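PDB 3WJ9: eukaryotic translation initiation factor 2A from Schizosaccharomyces pombe, which probably directs methionyl-tRNAi to 40S ribosomal subunits in a codon-dependent manner during early translation of a few specific mRNAs. Local coordinates for residues V372-I383 against Y395-A404. Residues are numbered along the deposited sequence; the frame is centred on the assembly and turned at random.
Sequences VTSPRLRVDNSI and YEEFNELYQA
I383 and E396 pair through N-H...O bonds in both directions, I383 N to E396 O and E396 N to I383 O, each 3.0 Å. They join 382-387 and 392-397, the third and fourth strands of the beta-propeller blade formed by the fourth WD repeat. Past this hairpin the chain runs on beside the loop that leads from V372 to N381 and enters strand 401-406, which pairs with strand 6-11 in the next sheet, so the contact bridges two sheets. I383 fills the join: with CG1 anti to the carbonyl carbon (chi1 -63°), its longer branch reaches F398 CE1, CG1 to CE1 3.4 Å, and CD1 meets A404 CB at 3.6 Å. The L401 side chain crosses that of I383 at about a right angle, with CD2 3.6 Å from I383 CG1, while its CD1 sits over the centre of one F398 face. Y9 of strand 6-11 also touches I383. N381 stitches the loop together: ND2 donates to V372 O (2.7 Å) and, less closely, to L377 O, from above both carbonyl planes, and OD1 takes a weak bond from L401 N. At the far end, the edge of the Y402 ring meets S374 O in plane, CD1 to O 3.5 Å, and S374 N points almost straight at L401 O, 2.8 Å away with 176° at the hydrogen.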
# COMPACT_ATOMS: atom_id res chain seq x y z
N VAL A 372 -16.93 6.07 3.51
CA VAL A 372 -17.56 4.84 3.98
C VAL A 372 -17.89 4.00 2.76
O VAL A 372 -18.60 4.45 1.86
CB VAL A 372 -18.82 5.14 4.81
CG1 VAL A 372 -19.52 3.85 5.20
CG2 VAL A 372 -18.46 5.94 6.06
N THR A 373 -17.35 2.78 2.70
CA THR A 373 -17.38 2.01 1.46
C THR A 373 -18.07 0.65 1.55
O THR A 373 -18.13 0.01 2.60
CB THR A 373 -15.94 1.78 0.94
OG1 THR A 373 -15.19 1.03 1.91
CG2 THR A 373 -15.25 3.10 0.68
N SER A 374 -18.61 0.23 0.41
CA SER A 374 -19.17 -1.10 0.20
C SER A 374 -18.11 -1.93 -0.52
O SER A 374 -17.30 -1.37 -1.26
CB SER A 374 -20.47 -0.99 -0.62
OG SER A 374 -21.09 -2.25 -0.83
N PRO A 375 -18.07 -3.25 -0.29
CA PRO A 375 -18.95 -4.05 0.56
C PRO A 375 -18.53 -4.14 2.02
O PRO A 375 -19.11 -4.94 2.76
CB PRO A 375 -18.89 -5.43 -0.10
CG PRO A 375 -17.51 -5.50 -0.64
CD PRO A 375 -17.13 -4.10 -1.05
N ARG A 376 -17.55 -3.34 2.45
CA ARG A 376 -17.19 -3.31 3.86
C ARG A 376 -18.36 -2.71 4.66
O ARG A 376 -18.47 -2.92 5.86
CB ARG A 376 -15.91 -2.50 4.09
CG ARG A 376 -15.36 -2.61 5.50
CD ARG A 376 -13.99 -1.96 5.65
NE ARG A 376 -13.57 -1.91 7.04
CZ ARG A 376 -12.45 -1.33 7.46
NH1 ARG A 376 -11.62 -0.76 6.59
NH2 ARG A 376 -12.14 -1.34 8.75
N LEU A 377 -19.22 -1.98 3.96
CA LEU A 377 -20.47 -1.49 4.54
C LEU A 377 -21.51 -1.21 3.46
O LEU A 377 -21.23 -0.48 2.51
CB LEU A 377 -20.23 -0.24 5.38
CG LEU A 377 -21.25 -0.09 6.50
CD1 LEU A 377 -21.06 -1.19 7.54
CD2 LEU A 377 -21.17 1.28 7.14
N ARG A 378 -22.70 -1.77 3.62
CA ARG A 378 -23.74 -1.65 2.60
C ARG A 378 -24.73 -0.53 2.91
O ARG A 378 -25.78 -0.42 2.27
CB ARG A 378 -24.48 -2.98 2.44
CG ARG A 378 -23.57 -4.19 2.33
CD ARG A 378 -24.21 -5.31 1.54
NE ARG A 378 -24.37 -4.94 0.13
CZ ARG A 378 -23.41 -5.06 -0.78
NH1 ARG A 378 -22.23 -5.54 -0.44
NH2 ARG A 378 -23.64 -4.69 -2.03
N VAL A 379 -24.40 0.30 3.89
CA VAL A 379 -25.24 1.43 4.26
C VAL A 379 -24.41 2.69 4.53
O VAL A 379 -23.27 2.60 4.99
CB VAL A 379 -26.10 1.11 5.51
CG1 VAL A 379 -27.22 0.14 5.16
CG2 VAL A 379 -25.24 0.56 6.63
N ASP A 380 -24.99 3.85 4.21
CA ASP A 380 -24.40 5.16 4.52
C ASP A 380 -23.08 5.44 3.81
O ASP A 380 -22.18 6.07 4.39
CB ASP A 380 -24.21 5.31 6.03
CG ASP A 380 -25.51 5.24 6.80
OD1 ASP A 380 -26.51 4.74 6.23
OD2 ASP A 380 -25.54 5.68 7.97
N ASN A 381 -22.95 5.00 2.56
CA ASN A 381 -21.74 5.27 1.79
C ASN A 381 -21.61 6.75 1.43
O ASN A 381 -22.58 7.37 0.99
CB ASN A 381 -21.71 4.41 0.52
CG ASN A 381 -21.51 2.94 0.82
OD1 ASN A 381 -22.13 2.08 0.20
ND2 ASN A 381 -20.65 2.64 1.78
N SER A 382 -20.41 7.30 1.61
CA SER A 382 -20.22 8.73 1.40
C SER A 382 -18.75 9.14 1.21
O SER A 382 -17.84 8.33 1.37
CB SER A 382 -20.81 9.51 2.57
OG SER A 382 -20.08 9.26 3.76
N ILE A 383 -18.56 10.41 0.86
CA ILE A 383 -17.23 11.03 0.81
C ILE A 383 -17.26 12.34 1.59
O ILE A 383 -18.20 13.12 1.46
CB ILE A 383 -16.77 11.32 -0.63
CG1 ILE A 383 -16.62 10.03 -1.43
CG2 ILE A 383 -15.45 12.07 -0.63
CD1 ILE A 383 -16.17 10.25 -2.86
N TYR A 395 -18.87 17.21 1.04
CA TYR A 395 -19.60 16.03 1.47
C TYR A 395 -20.54 15.58 0.36
O TYR A 395 -21.18 16.40 -0.30
CB TYR A 395 -20.40 16.29 2.75
CG TYR A 395 -21.23 15.10 3.18
CD1 TYR A 395 -20.68 14.08 3.93
CD2 TYR A 395 -22.57 15.01 2.83
CE1 TYR A 395 -21.43 12.99 4.32
CE2 TYR A 395 -23.34 13.92 3.21
CZ TYR A 395 -22.76 12.92 3.96
OH TYR A 395 -23.52 11.84 4.35
N GLU A 396 -20.63 14.27 0.18
CA GLU A 396 -21.39 13.72 -0.92
C GLU A 396 -21.93 12.35 -0.54
O GLU A 396 -21.19 11.48 -0.09
CB GLU A 396 -20.50 13.65 -2.17
CG GLU A 396 -21.18 13.19 -3.43
CD GLU A 396 -20.40 13.59 -4.68
OE1 GLU A 396 -20.03 14.77 -4.80
OE2 GLU A 396 -20.11 12.70 -5.50
N GLU A 397 -23.24 12.17 -0.72
CA GLU A 397 -23.91 10.94 -0.34
C GLU A 397 -23.93 9.95 -1.50
O GLU A 397 -24.19 10.32 -2.64
CB GLU A 397 -25.34 11.23 0.13
CG GLU A 397 -26.11 10.01 0.62
CD GLU A 397 -27.60 10.28 0.71
OE1 GLU A 397 -28.27 9.62 1.53
OE2 GLU A 397 -28.09 11.14 -0.04
N PHE A 398 -23.64 8.69 -1.21
CA PHE A 398 -23.69 7.63 -2.21
C PHE A 398 -24.60 6.50 -1.75
O PHE A 398 -24.86 6.34 -0.56
CB PHE A 398 -22.29 7.08 -2.50
CG PHE A 398 -21.35 8.07 -3.11
CD1 PHE A 398 -20.62 8.94 -2.31
CD2 PHE A 398 -21.18 8.14 -4.48
CE1 PHE A 398 -19.74 9.85 -2.86
CE2 PHE A 398 -20.31 9.05 -5.04
CZ PHE A 398 -19.59 9.91 -4.23
N ASN A 399 -25.10 5.72 -2.71
CA ASN A 399 -25.82 4.49 -2.38
C ASN A 399 -24.83 3.36 -2.16
O ASN A 399 -24.79 2.76 -1.09
CB ASN A 399 -26.81 4.12 -3.49
CG ASN A 399 -27.46 2.77 -3.26
OD1 ASN A 399 -27.00 1.75 -3.78
ND2 ASN A 399 -28.53 2.74 -2.48
N GLU A 400 -24.03 3.07 -3.18
CA GLU A 400 -22.99 2.06 -3.08
C GLU A 400 -21.67 2.57 -3.62
O GLU A 400 -21.35 2.39 -4.80
CB GLU A 400 -23.41 0.78 -3.81
CG GLU A 400 -22.68 -0.47 -3.35
CD GLU A 400 -23.24 -1.73 -3.96
OE1 GLU A 400 -23.85 -1.65 -5.05
OE2 GLU A 400 -23.09 -2.81 -3.35
N LEU A 401 -20.90 3.23 -2.75
CA LEU A 401 -19.58 3.73 -3.11
C LEU A 401 -18.53 2.65 -2.86
O LEU A 401 -18.59 1.94 -1.85
CB LEU A 401 -19.24 4.99 -2.32
CG LEU A 401 -17.83 5.55 -2.50
CD1 LEU A 401 -17.65 6.14 -3.89
CD2 LEU A 401 -17.51 6.58 -1.43
N TYR A 402 -17.57 2.54 -3.77
CA TYR A 402 -16.58 1.47 -3.68
C TYR A 402 -15.21 1.96 -3.22
O TYR A 402 -14.63 1.41 -2.30
CB TYR A 402 -16.47 0.76 -5.03
CG TYR A 402 -17.75 0.04 -5.40
CD1 TYR A 402 -18.47 -0.67 -4.45
CD2 TYR A 402 -18.24 0.06 -6.70
CE1 TYR A 402 -19.63 -1.33 -4.77
CE2 TYR A 402 -19.41 -0.61 -7.03
CZ TYR A 402 -20.10 -1.30 -6.06
OH TYR A 402 -21.27 -1.97 -6.37
N GLN A 403 -14.69 3.00 -3.86
CA GLN A 403 -13.43 3.59 -3.43
C GLN A 403 -13.37 5.08 -3.75
O GLN A 403 -14.07 5.59 -4.62
CB GLN A 403 -12.24 2.89 -4.08
CG GLN A 403 -12.36 2.64 -5.58
CD GLN A 403 -11.55 1.44 -6.06
OE1 GLN A 403 -11.79 0.30 -5.65
NE2 GLN A 403 -10.58 1.70 -6.92
N ALA A 404 -12.50 5.78 -3.02
CA ALA A 404 -12.29 7.21 -3.16
C ALA A 404 -10.93 7.56 -2.58
O ALA A 404 -10.68 7.32 -1.40
CB ALA A 404 -13.40 7.99 -2.47